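Local structure of transcriptional regulator, IclR family (Ruegeria sp. TM1040, 3R4K) at residues I22-L27 / M33-V38; R40-L45 / G49-V54; T121-E126 / A215-T220. The protein probably acts as an IclR-family transcriptional regulator, binding DNA through an N-terminal winged helix-turn-helix domain joined to a larger C-terminal domain. All blocks are in the same frame, centred on the assembly; numbering follows the deposited sequence.

Interaction 1 (I22-L27 / M33-V38); sequences IGLSDL and MNKATV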
loop_
_atom_site.group_PDB
_atom_site.type_symbol
_atom_site.label_atom_id
_atom_site.label_comp_id
_atom_site.label_asym_id
_atom_site.label_seq_id
_atom_site.Cartn_x
_atom_site.Cartn_y
_atom_site.Cartn_z
ATOM N N ILE A 22 1.280 -21.382 4.239
ATOM C CA ILE A 22 2.108 -22.523 3.883
ATOM C C ILE A 22 2.588 -23.210 5.154
ATOM O O ILE A 22 3.083 -22.546 6.074
ATOM C CB ILE A 22 3.294 -22.148 2.946
ATOM C CG1 ILE A 22 2.851 -21.205 1.797
ATOM C CG2 ILE A 22 3.951 -23.434 2.395
ATOM C CD1 ILE A 22 3.961 -20.492 1.035
ATOM N N GLY A 23 2.425 -24.534 5.184
ATOM C CA GLY A 23 2.879 -25.389 6.277
ATOM C C GLY A 23 4.379 -25.604 6.207
ATOM O O GLY A 23 4.978 -25.434 5.137
ATOM N N LEU A 24 5.007 -25.975 7.345
ATOM C CA LEU A 24 6.461 -26.201 7.441
ATOM C C LEU A 24 6.954 -27.269 6.445
ATOM O O LEU A 24 8.015 -27.085 5.843
ATOM C CB LEU A 24 6.847 -26.598 8.882
ATOM C CG LEU A 24 8.348 -26.585 9.230
ATOM C CD1 LEU A 24 8.941 -25.186 9.126
ATOM C CD2 LEU A 24 8.582 -27.107 10.617
ATOM N N SER A 25 6.178 -28.361 6.273
ATOM C CA SER A 25 6.499 -29.477 5.385
ATOM C C SER A 25 6.432 -29.062 3.913
ATOM O O SER A 25 7.338 -29.407 3.157
ATOM C CB SER A 25 5.560 -30.649 5.645
ATOM O OG SER A 25 5.413 -30.872 7.038
ATOM N N ASP A 26 5.390 -28.304 3.512
ATOM C CA ASP A 26 5.234 -27.805 2.142
ATOM C C ASP A 26 6.315 -26.790 1.789
ATOM O O ASP A 26 6.776 -26.780 0.648
ATOM C CB ASP A 26 3.847 -27.206 1.931
ATOM C CG ASP A 26 2.843 -28.280 1.604
ATOM O OD1 ASP A 26 2.794 -28.702 0.429
ATOM O OD2 ASP A 26 2.182 -28.782 2.547
ATOM N N LEU A 27 6.738 -25.956 2.771
ATOM C CA LEU A 27 7.814 -24.973 2.604
ATOM C C LEU A 27 9.139 -25.674 2.392
ATOM O O LEU A 27 9.957 -25.193 1.621
ATOM C CB LEU A 27 7.923 -24.044 3.819
ATOM C CG LEU A 27 7.369 -22.639 3.672
ATOM C CD1 LEU A 27 7.385 -21.921 4.999
ATOM C CD2 LEU A 27 8.118 -21.839 2.606
HETATM N N MSE A 33 15.226 -26.808 1.081
HETATM C CA MSE A 33 15.994 -26.727 2.329
HETATM C C MSE A 33 15.513 -27.777 3.339
HETATM O O MSE A 33 14.386 -28.257 3.214
HETATM C CB MSE A 33 15.861 -25.325 2.955
HETATM C CG MSE A 33 16.083 -24.175 1.966
HETATM SE SE MSE A 33 15.883 -22.433 2.786
HETATM C CE MSE A 33 15.601 -21.413 1.278
ATOM N N ASN A 34 16.342 -28.115 4.358
ATOM C CA ASN A 34 15.946 -29.052 5.426
ATOM C C ASN A 34 14.850 -28.408 6.278
ATOM O O ASN A 34 14.825 -27.190 6.404
ATOM C CB ASN A 34 17.120 -29.474 6.350
ATOM C CG ASN A 34 18.515 -29.315 5.829
ATOM O OD1 ASN A 34 18.985 -28.203 5.512
ATOM N ND2 ASN A 34 19.236 -30.425 5.817
ATOM N N LYS A 35 13.979 -29.220 6.884
ATOM C CA LYS A 35 12.885 -28.780 7.756
ATOM C C LYS A 35 13.399 -27.862 8.876
ATOM O O LYS A 35 12.810 -26.799 9.108
ATOM C CB LYS A 35 12.155 -29.999 8.362
ATOM C CG LYS A 35 10.708 -29.742 8.749
ATOM C CD LYS A 35 10.149 -30.910 9.570
ATOM C CE LYS A 35 8.649 -30.841 9.798
ATOM N NZ LYS A 35 7.837 -31.123 8.574
ATOM N N ALA A 36 14.517 -28.256 9.530
ATOM C CA ALA A 36 15.164 -27.520 10.617
ATOM C C ALA A 36 15.657 -26.145 10.159
ATOM O O ALA A 36 15.529 -25.184 10.916
ATOM C CB ALA A 36 16.322 -28.330 11.170
ATOM N N THR A 37 16.196 -26.050 8.921
ATOM C CA THR A 37 16.655 -24.789 8.346
ATOM C C THR A 37 15.462 -23.862 8.158
ATOM O O THR A 37 15.509 -22.706 8.596
ATOM C CB THR A 37 17.403 -25.012 7.024
ATOM O OG1 THR A 37 18.544 -25.832 7.257
ATOM C CG2 THR A 37 17.848 -23.698 6.373
ATOM N N VAL A 38 14.387 -24.385 7.518
ATOM C CA VAL A 38 13.145 -23.661 7.225
ATOM C C VAL A 38 12.545 -23.157 8.538
ATOM O O VAL A 38 12.229 -21.978 8.630
ATOM C CB VAL A 38 12.146 -24.510 6.378
ATOM C CG1 VAL A 38 10.816 -23.785 6.190
ATOM C CG2 VAL A 38 12.744 -24.863 5.014
#

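Interaction 2 (R40-L45 / G49-V54); sequences RLMSEL and GFVEQV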
loop_
_atom_site.group_PDB
_atom_site.type_symbol
_atom_site.label_atom_id
_atom_site.label_comp_id
_atom_site.label_asym_id
_atom_site.label_seq_id
_atom_site.Cartn_x
_atom_site.Cartn_y
_atom_site.Cartn_z
ATOM N N ARG A 40 14.058 -22.583 11.486
ATOM C CA ARG A 40 14.984 -21.609 12.066
ATOM C C ARG A 40 14.846 -20.231 11.414
ATOM O O ARG A 40 14.821 -19.214 12.114
ATOM C CB ARG A 40 16.422 -22.105 11.907
ATOM C CG ARG A 40 17.230 -22.081 13.192
ATOM C CD ARG A 40 18.662 -22.558 12.972
ATOM N NE ARG A 40 18.775 -24.009 12.754
ATOM C CZ ARG A 40 19.160 -24.575 11.610
ATOM N NH1 ARG A 40 19.465 -23.823 10.555
ATOM N NH2 ARG A 40 19.247 -25.896 11.513
ATOM N N LEU A 41 14.764 -20.214 10.077
ATOM C CA LEU A 41 14.637 -19.018 9.257
ATOM C C LEU A 41 13.249 -18.392 9.414
ATOM O O LEU A 41 13.144 -17.162 9.507
ATOM C CB LEU A 41 14.913 -19.353 7.772
ATOM C CG LEU A 41 16.346 -19.756 7.393
ATOM C CD1 LEU A 41 16.444 -20.100 5.916
ATOM C CD2 LEU A 41 17.344 -18.663 7.717
HETATM N N MSE A 42 12.183 -19.229 9.455
HETATM C CA MSE A 42 10.812 -18.723 9.614
HETATM C C MSE A 42 10.593 -18.144 11.030
HETATM O O MSE A 42 9.824 -17.195 11.182
HETATM C CB MSE A 42 9.767 -19.790 9.284
HETATM C CG MSE A 42 9.728 -20.155 7.803
HETATM SE SE MSE A 42 9.277 -18.711 6.606
HETATM C CE MSE A 42 7.412 -18.770 6.906
ATOM N N SER A 43 11.336 -18.658 12.035
ATOM C CA SER A 43 11.297 -18.174 13.420
ATOM C C SER A 43 11.906 -16.783 13.514
ATOM O O SER A 43 11.359 -15.915 14.196
ATOM C CB SER A 43 12.025 -19.143 14.348
ATOM O OG SER A 43 11.200 -20.284 14.531
ATOM N N GLU A 44 13.007 -16.568 12.778
ATOM C CA GLU A 44 13.715 -15.307 12.690
ATOM C C GLU A 44 12.845 -14.269 11.977
ATOM O O GLU A 44 12.833 -13.108 12.388
ATOM C CB GLU A 44 15.055 -15.495 11.968
ATOM C CG GLU A 44 16.210 -15.755 12.909
ATOM C CD GLU A 44 17.574 -15.702 12.256
ATOM O OE1 GLU A 44 18.007 -16.754 11.732
ATOM O OE2 GLU A 44 18.203 -14.615 12.258
ATOM N N LEU A 45 12.086 -14.689 10.946
ATOM C CA LEU A 45 11.173 -13.806 10.207
ATOM C C LEU A 45 9.969 -13.453 11.085
ATOM O O LEU A 45 9.485 -12.327 11.036
ATOM C CB LEU A 45 10.730 -14.442 8.893
ATOM C CG LEU A 45 11.807 -14.514 7.804
ATOM C CD1 LEU A 45 11.460 -15.557 6.766
ATOM C CD2 LEU A 45 12.047 -13.137 7.136
ATOM N N GLY A 49 8.436 -9.807 12.647
ATOM C CA GLY A 49 7.062 -9.491 12.277
ATOM C C GLY A 49 6.746 -9.671 10.806
ATOM O O GLY A 49 5.712 -9.189 10.345
ATOM N N PHE A 50 7.618 -10.365 10.058
ATOM C CA PHE A 50 7.446 -10.606 8.632
ATOM C C PHE A 50 6.575 -11.812 8.387
ATOM O O PHE A 50 5.907 -11.844 7.367
ATOM C CB PHE A 50 8.808 -10.763 7.952
ATOM C CG PHE A 50 9.397 -9.418 7.586
ATOM C CD1 PHE A 50 9.781 -8.508 8.575
ATOM C CD2 PHE A 50 9.595 -9.065 6.254
ATOM C CE1 PHE A 50 10.301 -7.254 8.236
ATOM C CE2 PHE A 50 10.173 -7.831 5.916
ATOM C CZ PHE A 50 10.492 -6.924 6.905
ATOM N N VAL A 51 6.607 -12.821 9.277
ATOM C CA VAL A 51 5.747 -13.994 9.170
ATOM C C VAL A 51 5.089 -14.244 10.540
ATOM O O VAL A 51 5.550 -13.726 11.561
ATOM C CB VAL A 51 6.430 -15.283 8.598
ATOM C CG1 VAL A 51 7.292 -14.991 7.385
ATOM C CG2 VAL A 51 7.216 -16.056 9.656
ATOM N N GLU A 52 3.997 -15.017 10.559
ATOM C CA GLU A 52 3.371 -15.410 11.818
ATOM C C GLU A 52 2.787 -16.815 11.690
ATOM O O GLU A 52 2.467 -17.254 10.583
ATOM C CB GLU A 52 2.341 -14.389 12.335
ATOM C CG GLU A 52 1.092 -14.186 11.507
ATOM C CD GLU A 52 0.103 -13.233 12.146
ATOM O OE1 GLU A 52 0.529 -12.326 12.898
ATOM O OE2 GLU A 52 -1.109 -13.387 11.882
ATOM N N GLN A 53 2.721 -17.533 12.818
ATOM C CA GLN A 53 2.168 -18.884 12.868
ATOM C C GLN A 53 0.670 -18.775 12.923
ATOM O O GLN A 53 0.160 -17.925 13.655
ATOM C CB GLN A 53 2.706 -19.666 14.075
ATOM C CG GLN A 53 4.165 -20.104 13.927
ATOM C CD GLN A 53 4.694 -20.915 15.096
ATOM O OE1 GLN A 53 3.940 -21.459 15.913
ATOM N NE2 GLN A 53 6.014 -21.051 15.175
ATOM N N VAL A 54 -0.044 -19.588 12.119
ATOM C CA VAL A 54 -1.514 -19.587 12.108
ATOM C C VAL A 54 -1.973 -20.537 13.252
ATOM O O VAL A 54 -1.359 -21.588 13.444
ATOM C CB VAL A 54 -2.139 -19.889 10.703
ATOM C CG1 VAL A 54 -1.129 -19.702 9.578
ATOM C CG2 VAL A 54 -2.806 -21.262 10.616
#

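Interaction 3 (T121-E126 / A215-T220); sequences TKVMME and AVAAPT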
loop_
_atom_site.group_PDB
_atom_site.type_symbol
_atom_site.label_atom_id
_atom_site.label_comp_id
_atom_site.label_asym_id
_atom_site.label_seq_id
_atom_site.Cartn_x
_atom_site.Cartn_y
_atom_site.Cartn_z
ATOM N N THR A 121 7.757 14.310 -35.857
ATOM C CA THR A 121 6.286 14.235 -35.871
ATOM C C THR A 121 5.893 13.163 -34.849
ATOM O O THR A 121 6.319 12.003 -34.967
ATOM C CB THR A 121 5.724 13.972 -37.277
ATOM O OG1 THR A 121 6.168 12.687 -37.707
ATOM C CG2 THR A 121 6.170 15.002 -38.286
ATOM N N LYS A 122 5.177 13.580 -33.796
ATOM C CA LYS A 122 4.804 12.722 -32.672
ATOM C C LYS A 122 3.330 12.791 -32.364
ATOM O O LYS A 122 2.687 13.775 -32.720
ATOM C CB LYS A 122 5.551 13.202 -31.407
ATOM C CG LYS A 122 7.058 13.167 -31.494
ATOM C CD LYS A 122 7.618 14.234 -30.644
ATOM C CE LYS A 122 8.991 13.960 -30.129
ATOM N NZ LYS A 122 10.052 14.369 -31.066
ATOM N N VAL A 123 2.809 11.794 -31.627
ATOM C CA VAL A 123 1.458 11.852 -31.088
ATOM C C VAL A 123 1.581 12.718 -29.823
ATOM O O VAL A 123 2.302 12.347 -28.889
ATOM C CB VAL A 123 0.827 10.465 -30.816
ATOM C CG1 VAL A 123 -0.575 10.625 -30.238
ATOM C CG2 VAL A 123 0.796 9.614 -32.074
HETATM N N MSE A 124 0.967 13.902 -29.826
HETATM C CA MSE A 124 1.063 14.804 -28.689
HETATM C C MSE A 124 -0.064 14.557 -27.672
HETATM O O MSE A 124 -1.175 14.193 -28.041
HETATM C CB MSE A 124 1.082 16.252 -29.147
HETATM C CG MSE A 124 0.788 17.214 -28.013
HETATM SE SE MSE A 124 1.044 19.072 -28.401
HETATM C CE MSE A 124 -0.757 19.752 -27.776
HETATM N N MSE A 125 0.266 14.731 -26.375
HETATM C CA MSE A 125 -0.624 14.541 -25.238
HETATM C C MSE A 125 -0.581 15.690 -24.258
HETATM O O MSE A 125 0.322 16.540 -24.276
HETATM C CB MSE A 125 -0.226 13.290 -24.460
HETATM C CG MSE A 125 0.183 12.160 -25.324
HETATM SE SE MSE A 125 -0.747 10.623 -24.820
HETATM C CE MSE A 125 -2.660 11.122 -25.168
ATOM N N GLU A 126 -1.543 15.644 -23.340
ATOM C CA GLU A 126 -1.692 16.518 -22.191
ATOM C C GLU A 126 -2.065 15.623 -21.035
ATOM O O GLU A 126 -2.842 14.666 -21.219
ATOM C CB GLU A 126 -2.745 17.603 -22.446
ATOM C CG GLU A 126 -2.402 18.936 -21.809
ATOM C CD GLU A 126 -3.430 20.019 -22.060
ATOM O OE1 GLU A 126 -3.999 20.534 -21.071
ATOM O OE2 GLU A 126 -3.661 20.362 -23.243
ATOM N N ALA A 215 0.675 2.457 -22.507
ATOM C CA ALA A 215 0.431 2.455 -23.946
ATOM C C ALA A 215 1.514 3.104 -24.768
ATOM O O ALA A 215 2.292 3.916 -24.262
ATOM C CB ALA A 215 -0.889 3.147 -24.240
ATOM N N VAL A 216 1.523 2.753 -26.074
ATOM C CA VAL A 216 2.387 3.294 -27.131
ATOM C C VAL A 216 1.456 3.852 -28.208
ATOM O O VAL A 216 0.712 3.075 -28.803
ATOM C CB VAL A 216 3.382 2.219 -27.687
ATOM C CG1 VAL A 216 4.145 2.728 -28.915
ATOM C CG2 VAL A 216 4.349 1.767 -26.600
ATOM N N ALA A 217 1.450 5.182 -28.409
ATOM C CA ALA A 217 0.630 5.884 -29.415
ATOM C C ALA A 217 1.502 6.281 -30.572
ATOM O O ALA A 217 2.506 6.975 -30.394
ATOM C CB ALA A 217 -0.040 7.107 -28.815
ATOM N N ALA A 218 1.145 5.828 -31.758
ATOM C CA ALA A 218 1.934 6.118 -32.944
ATOM C C ALA A 218 1.086 6.612 -34.106
ATOM O O ALA A 218 -0.082 6.241 -34.210
ATOM C CB ALA A 218 2.668 4.859 -33.357
ATOM N N PRO A 219 1.651 7.395 -35.044
ATOM C CA PRO A 219 0.884 7.734 -36.249
ATOM C C PRO A 219 0.692 6.477 -37.092
ATOM O O PRO A 219 1.593 5.631 -37.182
ATOM C CB PRO A 219 1.782 8.747 -36.971
ATOM C CG PRO A 219 2.860 9.092 -36.014
ATOM C CD PRO A 219 3.025 7.924 -35.132
ATOM N N THR A 220 -0.477 6.344 -37.706
ATOM C CA THR A 220 -0.780 5.214 -38.578
ATOM C C THR A 220 0.283 5.105 -39.697
ATOM O O THR A 220 0.744 4.000 -39.979
ATOM C CB THR A 220 -2.194 5.376 -39.113
ATOM O OG1 THR A 220 -3.081 5.283 -38.000
ATOM C CG2 THR A 220 -2.562 4.318 -40.123
HETATM O O HOH W 1 4.186 8.974 -31.384
#

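Interaction 1 (I22-L27 / M33-V38)
Ser25 and Lys35 are the nearest residues of the two backbones, with CA atoms 6.8 Å apart; each lies near the start of its helix, helix 24-31 or helix 35-47. Leu24, Lys35 and Val38 share most of the interface almost equally, and Leu24 meets both others, its CG swung away from its own nitrogen (chi1 -168°) so that the two methyls reach toward the second helix and divide the work. Leu24 CD2 lies 3.8 Å from Lys35 CE, against the lysine chain, which crosses the leucine at about a right angle. Leu24 CD1 turns inward and meets Val38 CG1 at 3.8 Å. Val38 CG1 also touches the root of Leu27, 3.7 Å from Leu27 CB, and thus sits between two leucines. At the outer margin Lys35 runs extended as far as CE, then bends at chi4 (72°) to bring Lys35 NZ within 2.9 Å of Ser25 OG, a weak hydrogen bond. Deeper in, Leu27 continues onto Leu11 of helix 4-12 and Tyr60 of strand 59-62. The chemistry is therefore graded: an aliphatic core pairs the two helices of the helix-turn-helix, while the polar bond is peripheral, and apolar packing probably contributes most to the fit.

Interaction 2 (R40-L45 / G49-V54)
Leu45 O is the polar hub here, facing the backbone of the chain that follows its helix. Phe50 N donates to Leu45 O at 2.9 Å; the donor stands 26° off the carbonyl plane, and the N-H...O angle of 148° is moderately bent. Val51 N adds a second, weak bond to Leu45 O at 3.4 Å. Gly49, with phi at 82°, leaves the helical conformation and turns the chain off the helix, in a Schellman motif.

Next to this turn come the apolar contacts, and Val51 carries most of them. Val51 CG1 lies 3.8 Å from Leu45 CB and equally near Met42 CE. The selenomethionine chain folds at chi2 and chi3, which brings CE against the valine; the two side chains cross at about a right angle. Val51 CG2 comes in close over the helix backbone, 3.2 Å from Met42 O, so packing there is tight. Phe50 contributes its CB, with Phe50 CB 4.1 Å from Leu45 CD2, whereas its ring leads off toward Val66 and Leu69 of helix 66-76 and toward Phe50 of the second subunit.

Charged neighbours outside the pair tie the strand further: Glu52 forms salt bridges with Arg61 and with Arg73 of the second subunit. A helix closed by a Schellman turn and running straight into the first strand of a beta hairpin, 51-54 with 59-62, is the passage from the presumed recognition helix to the wing in a winged helix-turn-helix domain.

Interaction 3 (T121-E126 / A215-T220)
Val123 faces Ala218 across the contact, with 6.0 Å between their CA atoms, where an irregular loop runs in broadly the opposite direction to the last residues of strand 210-219. Direct backbone pairing between the two segments is absent; a water takes its place, accepting from Val123 N at 3.1 Å and donating to Ala217 O at 2.8 Å. Val123 alone supplies the loop's side-chain contacts, and its two methyls fork over the strand. Val123 CG1, opposite the valine nitrogen about chi1 (179°), meets Ala217 CB at 3.8 Å. Val123 CG2 takes the other branch and rests against the chain itself, 3.6 Å from both Ala217 O and Ala218 C, with Pro219 CD at 4.1 Å beyond. Ala217 CB points to the loop, whereas Ala218 turns its methyl away, toward Glu96 and Met223. The loop has further ties close by: Val123 O accepts from Thr97 OG1 on the adjoining strand 97-104, and Thr121 O receives a bond from Arg222. Across this pair, then, the loop is held by one branched side chain and one water bridge, so it packs beside the strand end through apolar contact and that water, with no direct hydrogen bond between the two segments.

Overall arrangement
Interactions 1 and 2 belong to one unit: their centres are 12 Å apart and both use helix 35-47, the first near its start, the second toward its end. They meet directly, Leu27 CD1 lying 3.7 Å from Met42 CE, and Met33 SE packs on Leu41 CD1. Tyr60, from the wing strand 59-62, touches side chains of both, so helix pair and wing share one small core. Interaction 3 stands apart in the C-terminal domain, its centre 52 Å from that of interaction 1 and 49 Å from that of interaction 2, on the opposite side of the chain's centre. Even the nearest atoms of interactions 2 and 3 are about 32 Å apart.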